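Local coordinates for protein alpha-Amylase (Thermotoga maritima, PDB 2B5D) that belongs to glycosyl hydrolase family 57 and combines a mixed beta-sheet region with a largely helical C-terminal part, at residues Arg429-Asp432 with Leu433-Tyr437; Ser440-Pro443 with Leu444-Arg447; His484-Arg487 with Phe488-Tyr492. One frame throughout, in Å; residues are numbered along the deposited sequence.

Contact 1: Arg429-Asp432 with Leu433-Tyr437; sequences RMID and LSKKY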
loop_
_atom_site.group_PDB
_atom_site.type_symbol
_atom_site.label_atom_id
_atom_site.label_comp_id
_atom_site.label_asym_id
_atom_site.label_seq_id
_atom_site.Cartn_x
_atom_site.Cartn_y
_atom_site.Cartn_z
ATOM N N ARG A 429 -16.626 24.874 -15.151
ATOM C CA ARG A 429 -17.862 25.030 -14.389
ATOM C C ARG A 429 -17.810 26.250 -13.516
ATOM O O ARG A 429 -18.800 26.936 -13.366
ATOM C CB ARG A 429 -18.168 23.810 -13.495
ATOM C CG ARG A 429 -19.083 22.793 -14.127
ATOM C CD ARG A 429 -18.381 21.455 -14.341
ATOM N NE ARG A 429 -18.317 20.641 -13.119
ATOM C CZ ARG A 429 -18.710 19.362 -13.038
ATOM N NH1 ARG A 429 -18.603 18.710 -11.885
ATOM N NH2 ARG A 429 -19.190 18.725 -14.110
ATOM N N MET A 430 -16.668 26.489 -12.881
ATOM C CA MET A 430 -16.523 27.646 -11.973
ATOM C C MET A 430 -16.795 28.987 -12.675
ATOM O O MET A 430 -17.298 29.938 -12.046
ATOM C CB MET A 430 -15.122 27.674 -11.368
ATOM C CG MET A 430 -14.925 28.759 -10.320
ATOM S SD MET A 430 -15.841 28.348 -8.803
ATOM C CE MET A 430 -16.449 29.906 -8.203
ATOM N N ILE A 431 -16.450 29.041 -13.968
ATOM C CA ILE A 431 -16.517 30.259 -14.757
ATOM C C ILE A 431 -17.970 30.502 -15.138
ATOM O O ILE A 431 -18.494 31.577 -14.865
ATOM C CB ILE A 431 -15.595 30.223 -16.012
ATOM C CG1 ILE A 431 -14.119 30.362 -15.616
ATOM C CG2 ILE A 431 -15.910 31.385 -16.932
ATOM C CD1 ILE A 431 -13.178 29.729 -16.606
ATOM N N ASP A 432 -18.601 29.494 -15.755
ATOM C CA ASP A 432 -20.059 29.431 -15.945
ATOM C C ASP A 432 -20.845 29.932 -14.761
ATOM O O ASP A 432 -21.608 30.862 -14.882
ATOM C CB ASP A 432 -20.497 28.011 -16.220
ATOM C CG ASP A 432 -20.090 27.545 -17.575
ATOM O OD1 ASP A 432 -19.330 28.265 -18.235
ATOM O OD2 ASP A 432 -20.508 26.454 -17.996
ATOM N N LEU A 433 -20.664 29.324 -13.608
ATOM C CA LEU A 433 -21.470 29.708 -12.477
ATOM C C LEU A 433 -21.179 31.107 -11.951
ATOM O O LEU A 433 -22.053 31.765 -11.342
ATOM C CB LEU A 433 -21.319 28.653 -11.372
ATOM C CG LEU A 433 -21.613 27.162 -11.691
ATOM C CD1 LEU A 433 -21.337 26.315 -10.481
ATOM C CD2 LEU A 433 -23.032 26.953 -12.135
ATOM N N SER A 434 -19.942 31.577 -12.128
ATOM C CA SER A 434 -19.605 32.894 -11.593
ATOM C C SER A 434 -20.297 33.975 -12.441
ATOM O O SER A 434 -20.661 35.015 -11.915
ATOM C CB SER A 434 -18.089 33.138 -11.542
ATOM O OG SER A 434 -17.590 33.182 -12.876
ATOM N N LYS A 435 -20.441 33.699 -13.730
ATOM C CA LYS A 435 -21.120 34.581 -14.661
ATOM C C LYS A 435 -22.641 34.476 -14.435
ATOM O O LYS A 435 -23.315 35.490 -14.237
ATOM C CB LYS A 435 -20.779 34.209 -16.110
ATOM C CG LYS A 435 -19.391 34.669 -16.591
ATOM C CD LYS A 435 -19.081 34.148 -17.992
ATOM C CE LYS A 435 -17.650 34.499 -18.422
ATOM N NZ LYS A 435 -17.189 33.595 -19.587
ATOM N N LYS A 436 -23.166 33.242 -14.436
ATOM C CA LYS A 436 -24.566 32.979 -14.087
ATOM C C LYS A 436 -25.035 33.654 -12.786
ATOM O O LYS A 436 -26.139 34.200 -12.740
ATOM C CB LYS A 436 -24.834 31.468 -14.101
ATOM C CG LYS A 436 -26.268 31.059 -13.786
ATOM C CD LYS A 436 -26.464 29.550 -13.962
ATOM C CE LYS A 436 -27.940 29.145 -13.778
ATOM N NZ LYS A 436 -28.287 28.804 -12.356
ATOM N N TYR A 437 -24.220 33.684 -11.745
ATOM C CA TYR A 437 -24.671 34.285 -10.482
ATOM C C TYR A 437 -23.975 35.586 -10.190
ATOM O O TYR A 437 -23.937 36.030 -9.036
ATOM C CB TYR A 437 -24.487 33.324 -9.288
ATOM C CG TYR A 437 -25.365 32.072 -9.340
ATOM C CD1 TYR A 437 -26.623 32.052 -8.727
ATOM C CD2 TYR A 437 -24.936 30.921 -10.033
ATOM C CE1 TYR A 437 -27.432 30.906 -8.781
ATOM C CE2 TYR A 437 -25.717 29.782 -10.096
ATOM C CZ TYR A 437 -26.969 29.779 -9.472
ATOM O OH TYR A 437 -27.732 28.639 -9.539
#
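Ile-431 and Lys-435, one turn apart, run next to each other and in the same direction on one flank of helix 418-436. The branch that touches is CG2 of Ile-431, set anti to its own backbone N (CG1 takes chi1 -73°), and it meets the lysine tail at NZ, 3.7 Å away. The extended lysine chain brings its far end, CE and NZ, up to that methyl. Ser-434, the residue before Lys-435, turns its hydroxyl back on the helix: chi1 of 66° tucks OG between its backbone N and carbonyl carbon, from where it donates to Ile-431 O at 2.7 Å. That carbonyl also accepts the i+4 bond from Lys-435 N at 3.1 Å, whereas the hydroxyl comes in bent, with a C=O...OG angle of 123°. On another flank Leu-433 folds CG over Arg-429 O at 3.3 Å, the carbonyl that takes its own N-H. Leu-433 also packs on Leu-449 and Met-452 of helix 443-458, and Arg-429 forms a cation-pi contact with Tyr-492. Near the end of the helix Lys-436 N bonds to Asp-432 O at 2.9 Å, and Tyr-437 is the first residue to leave helical geometry. The buried serine hydroxyl is thus satisfied within its own helix: Ile-431 O takes two donors, and the bond from OG holds the Ser-434 chi1 where the residue packs on Phe-520 and Met-523.

Contact 2: Ser440-Pro443 with Leu444-Arg447; sequences SSDP and LVER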
loop_
_atom_site.group_PDB
_atom_site.type_symbol
_atom_site.label_atom_id
_atom_site.label_comp_id
_atom_site.label_asym_id
_atom_site.label_seq_id
_atom_site.Cartn_x
_atom_site.Cartn_y
_atom_site.Cartn_z
ATOM N N SER A 440 -26.514 37.854 -8.544
ATOM C CA SER A 440 -27.149 37.305 -7.344
ATOM C C SER A 440 -26.884 38.139 -6.084
ATOM O O SER A 440 -25.813 38.709 -5.911
ATOM C CB SER A 440 -26.701 35.853 -7.127
ATOM O OG SER A 440 -27.016 35.381 -5.818
ATOM N N SER A 441 -27.882 38.219 -5.208
ATOM C CA SER A 441 -27.678 38.799 -3.874
ATOM C C SER A 441 -27.941 37.747 -2.771
ATOM O O SER A 441 -27.959 38.073 -1.577
ATOM C CB SER A 441 -28.579 40.027 -3.683
ATOM O OG SER A 441 -29.945 39.606 -3.658
ATOM N N ASP A 442 -28.123 36.492 -3.188
ATOM C CA ASP A 442 -28.321 35.363 -2.265
ATOM C C ASP A 442 -26.991 34.982 -1.544
ATOM O O ASP A 442 -26.084 34.439 -2.175
ATOM C CB ASP A 442 -28.886 34.191 -3.063
ATOM C CG ASP A 442 -29.248 32.991 -2.198
ATOM O OD1 ASP A 442 -29.782 32.027 -2.776
ATOM O OD2 ASP A 442 -28.997 32.996 -0.967
ATOM N N PRO A 443 -26.883 35.259 -0.222
ATOM C CA PRO A 443 -25.598 35.107 0.482
ATOM C C PRO A 443 -25.212 33.650 0.755
ATOM O O PRO A 443 -24.082 33.370 1.215
ATOM C CB PRO A 443 -25.812 35.853 1.811
ATOM C CG PRO A 443 -27.321 35.856 2.025
ATOM C CD PRO A 443 -27.972 35.709 0.674
ATOM N N LEU A 444 -26.149 32.741 0.494
ATOM C CA LEU A 444 -25.900 31.311 0.647
ATOM C C LEU A 444 -25.217 30.808 -0.615
ATOM O O LEU A 444 -24.209 30.138 -0.522
ATOM C CB LEU A 444 -27.188 30.527 0.872
ATOM C CG LEU A 444 -27.204 29.399 1.922
ATOM C CD1 LEU A 444 -28.119 28.251 1.455
ATOM C CD2 LEU A 444 -25.819 28.851 2.346
ATOM N N VAL A 445 -25.780 31.143 -1.778
ATOM C CA VAL A 445 -25.187 30.824 -3.079
ATOM C C VAL A 445 -23.763 31.383 -3.208
ATOM O O VAL A 445 -22.890 30.758 -3.816
ATOM C CB VAL A 445 -26.056 31.373 -4.214
ATOM C CG1 VAL A 445 -25.285 31.468 -5.498
ATOM C CG2 VAL A 445 -27.275 30.482 -4.419
ATOM N N GLU A 446 -23.559 32.538 -2.590
ATOM C CA GLU A 446 -22.324 33.267 -2.622
ATOM C C GLU A 446 -21.279 32.568 -1.766
ATOM O O GLU A 446 -20.165 32.338 -2.229
ATOM C CB GLU A 446 -22.544 34.701 -2.132
ATOM C CG GLU A 446 -21.536 35.699 -2.721
ATOM C CD GLU A 446 -21.257 36.900 -1.815
ATOM O OE1 GLU A 446 -21.689 36.874 -0.641
ATOM O OE2 GLU A 446 -20.578 37.853 -2.265
ATOM N N ARG A 447 -21.639 32.254 -0.522
ATOM C CA ARG A 447 -20.839 31.377 0.331
ATOM C C ARG A 447 -20.436 30.050 -0.365
ATOM O O ARG A 447 -19.284 29.592 -0.252
ATOM C CB ARG A 447 -21.556 31.139 1.635
ATOM C CG ARG A 447 -21.440 32.313 2.588
ATOM C CD ARG A 447 -22.323 32.093 3.844
ATOM N NE ARG A 447 -21.898 30.920 4.608
ATOM C CZ ARG A 447 -22.707 30.108 5.288
ATOM N NH1 ARG A 447 -24.015 30.313 5.299
ATOM N NH2 ARG A 447 -22.200 29.072 5.946
#
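Asp-442 OD2 takes the backbone N-H of Leu-444 at 3.2 Å, a capping bond that makes Asp-442 the N-cap of helix 443-458. The N-H reaches the oxygen from above the carboxylate plane, 48° out of it, and the N-H...OD2 angle is 158°. With CG anti to the backbone N (chi1 -175°), the carboxylate is brought to Leu-444 N and beside Val-445, its OD2 also passing Leu-444 CB at 3.6 Å. Its other oxygen, OD1, rests against Val-445 CG2 at 3.4 Å, and there the two side chains cross at about a right angle. A negative group at this helix end would be expected to suit the partial positive charge of the first N-H groups. The main chain of Asp-442 contributes as well: its O accepts from Glu-446 N at 3.2 Å. One residue on, Pro-443 O accepts from Arg-447 N at 3.2 Å, while the Arg-447 methylenes fold against the same oxygen, CG coming to 3.2 Å. The approach is held from the other end by an ST turn, in which Ser-440 OG accepts from Asp-442 N at 3.1 Å. Beyond the cap, Arg-447 forms a salt bridge with Glu-509 of helix 502-511, and Glu-446 forms one with Arg-521. This first turn of helix 443-458 packs on helix 502-511 through Leu-444, which touches Leu-505, while Val-445 faces the end of helix 418-436.

Contact 3: His484-Arg487 with Phe488-Tyr492; sequences HIKR and FLNLY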
loop_
_atom_site.group_PDB
_atom_site.type_symbol
_atom_site.label_atom_id
_atom_site.label_comp_id
_atom_site.label_asym_id
_atom_site.label_seq_id
_atom_site.Cartn_x
_atom_site.Cartn_y
_atom_site.Cartn_z
ATOM N N HIS A 484 -9.760 18.041 -2.261
ATOM C CA HIS A 484 -10.322 19.295 -2.752
ATOM C C HIS A 484 -11.155 19.153 -4.018
ATOM O O HIS A 484 -12.153 19.842 -4.156
ATOM C CB HIS A 484 -9.205 20.339 -2.872
ATOM C CG HIS A 484 -8.588 20.655 -1.554
ATOM N ND1 HIS A 484 -7.275 20.355 -1.249
ATOM C CD2 HIS A 484 -9.128 21.145 -0.422
ATOM C CE1 HIS A 484 -7.015 20.712 0.001
ATOM N NE2 HIS A 484 -8.126 21.204 0.523
ATOM N N ILE A 485 -10.792 18.246 -4.917
ATOM C CA ILE A 485 -11.647 18.034 -6.044
ATOM C C ILE A 485 -13.043 17.600 -5.569
ATOM O O ILE A 485 -14.058 18.176 -5.982
ATOM C CB ILE A 485 -11.052 17.005 -7.026
ATOM C CG1 ILE A 485 -9.898 17.632 -7.808
ATOM C CG2 ILE A 485 -12.117 16.526 -8.025
ATOM C CD1 ILE A 485 -9.010 16.603 -8.530
ATOM N N LYS A 486 -13.079 16.598 -4.681
ATOM C CA LYS A 486 -14.301 16.011 -4.155
ATOM C C LYS A 486 -15.149 17.036 -3.411
ATOM O O LYS A 486 -16.357 17.078 -3.610
ATOM C CB LYS A 486 -13.979 14.820 -3.230
ATOM C CG LYS A 486 -15.241 14.139 -2.634
ATOM C CD LYS A 486 -15.622 12.823 -3.389
ATOM C CE LYS A 486 -16.653 11.896 -2.617
ATOM N NZ LYS A 486 -18.087 12.408 -2.662
ATOM N N ARG A 487 -14.519 17.841 -2.551
ATOM C CA ARG A 487 -15.234 18.891 -1.871
ATOM C C ARG A 487 -15.892 19.864 -2.872
ATOM O O ARG A 487 -17.058 20.274 -2.698
ATOM C CB ARG A 487 -14.289 19.615 -0.901
ATOM C CG ARG A 487 -13.849 18.742 0.256
ATOM C CD ARG A 487 -13.099 19.505 1.336
ATOM N NE ARG A 487 -12.817 18.615 2.484
ATOM C CZ ARG A 487 -11.781 18.714 3.329
ATOM N NH1 ARG A 487 -10.843 19.662 3.170
ATOM N NH2 ARG A 487 -11.660 17.846 4.350
ATOM N N PHE A 488 -15.165 20.205 -3.946
ATOM C CA PHE A 488 -15.701 21.102 -4.964
ATOM C C PHE A 488 -16.918 20.478 -5.649
ATOM O O PHE A 488 -17.928 21.166 -5.884
ATOM C CB PHE A 488 -14.616 21.482 -5.998
ATOM C CG PHE A 488 -15.124 22.307 -7.169
ATOM C CD1 PHE A 488 -14.854 23.685 -7.243
ATOM C CD2 PHE A 488 -15.828 21.710 -8.198
ATOM C CE1 PHE A 488 -15.302 24.453 -8.313
ATOM C CE2 PHE A 488 -16.286 22.460 -9.278
ATOM C CZ PHE A 488 -16.021 23.848 -9.337
ATOM N N LEU A 489 -16.827 19.194 -5.995
ATOM C CA LEU A 489 -17.925 18.545 -6.696
ATOM C C LEU A 489 -19.190 18.390 -5.831
ATOM O O LEU A 489 -20.318 18.490 -6.333
ATOM C CB LEU A 489 -17.503 17.185 -7.200
ATOM C CG LEU A 489 -16.344 17.114 -8.167
ATOM C CD1 LEU A 489 -15.833 15.666 -8.254
ATOM C CD2 LEU A 489 -16.750 17.602 -9.540
ATOM N N ASN A 490 -18.990 18.129 -4.543
ATOM C CA ASN A 490 -20.076 18.129 -3.593
ATOM C C ASN A 490 -20.802 19.441 -3.594
ATOM O O ASN A 490 -22.022 19.461 -3.659
ATOM C CB ASN A 490 -19.600 17.814 -2.171
ATOM C CG ASN A 490 -19.239 16.359 -1.994
ATOM O OD1 ASN A 490 -19.597 15.506 -2.811
ATOM N ND2 ASN A 490 -18.485 16.072 -0.946
ATOM N N LEU A 491 -20.075 20.546 -3.508
ATOM C CA LEU A 491 -20.763 21.838 -3.513
ATOM C C LEU A 491 -21.437 22.100 -4.856
ATOM O O LEU A 491 -22.524 22.671 -4.919
ATOM C CB LEU A 491 -19.826 22.969 -3.149
ATOM C CG LEU A 491 -19.124 22.862 -1.820
ATOM C CD1 LEU A 491 -17.781 23.588 -1.927
ATOM C CD2 LEU A 491 -19.972 23.425 -0.716
ATOM N N TYR A 492 -20.791 21.680 -5.930
ATOM C CA TYR A 492 -21.321 21.903 -7.255
ATOM C C TYR A 492 -22.670 21.225 -7.356
ATOM O O TYR A 492 -23.644 21.827 -7.851
ATOM C CB TYR A 492 -20.364 21.364 -8.319
ATOM C CG TYR A 492 -20.912 21.432 -9.711
ATOM C CD1 TYR A 492 -20.944 22.647 -10.407
ATOM C CD2 TYR A 492 -21.427 20.289 -10.347
ATOM C CE1 TYR A 492 -21.462 22.727 -11.700
ATOM C CE2 TYR A 492 -21.958 20.354 -11.634
ATOM C CZ TYR A 492 -21.975 21.583 -12.308
ATOM O OH TYR A 492 -22.481 21.677 -13.599
#
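Ile-485 lays its CG2 methyl against Leu-489 CD1 at 3.8 Å, one turn further along helix 473-496, the two side chains running in one direction. This is regular alpha-helical i to i+4 packing within a bundle of helices: Ile-485 also touches Met-426 of helix 418-436, and Phe-488 packs on Met-426 and on Met-452 of helix 443-458. Leu-489 CG sits beside the carbonyl as well, 3.3 Å from Ile-485 O, which accepts Leu-489 N at 3.0 Å. A quarter turn round the helix, Lys-486 slants across Asn-490. The lysine chain bends at chi2 (101°) and again at chi4, and the double bend brings its ammonium back toward the amide. Its stronger partner is His-23 O of the second subunit, so this flank borders a subunit interface. The amide is held from its other end, Asn-490 ND2 donating to Tyr-508 OH. Arg-487 reaches away along an extended chain to a salt bridge with Asp-512, while its carbonyl accepts Leu-491 N at 3.1 Å and is flanked by Leu-491 CG at 3.4 Å. Within the helix, the lysine gives the amide of Asn-490 a weak bond, NZ to OD1 at 3.4 Å.

Overall arrangement
From the N terminus the chain builds the mixed sheet and surrounding helices, then enters the helical C-terminal part holding all three contacts. Contact 1 lies on the last turns of helix 418-436; a short connection leads into contact 2, which starts helix 443-458, and contact 3 follows on helix 473-496. They are local and in series, so none closes a long loop and none nests or crosses another. Contacts 1 and 2 touch where Tyr-437 CD1 meets Val-445 CG1 at 3.5 Å. Contact 1 packs on contact 3, Leu-433 against Tyr-492 and Met-430 against Phe-488, and these touches tie helix 418-436 to helices 443-458 and 473-496; contacts 2 and 3 stay about 6 Å apart at nearest atoms.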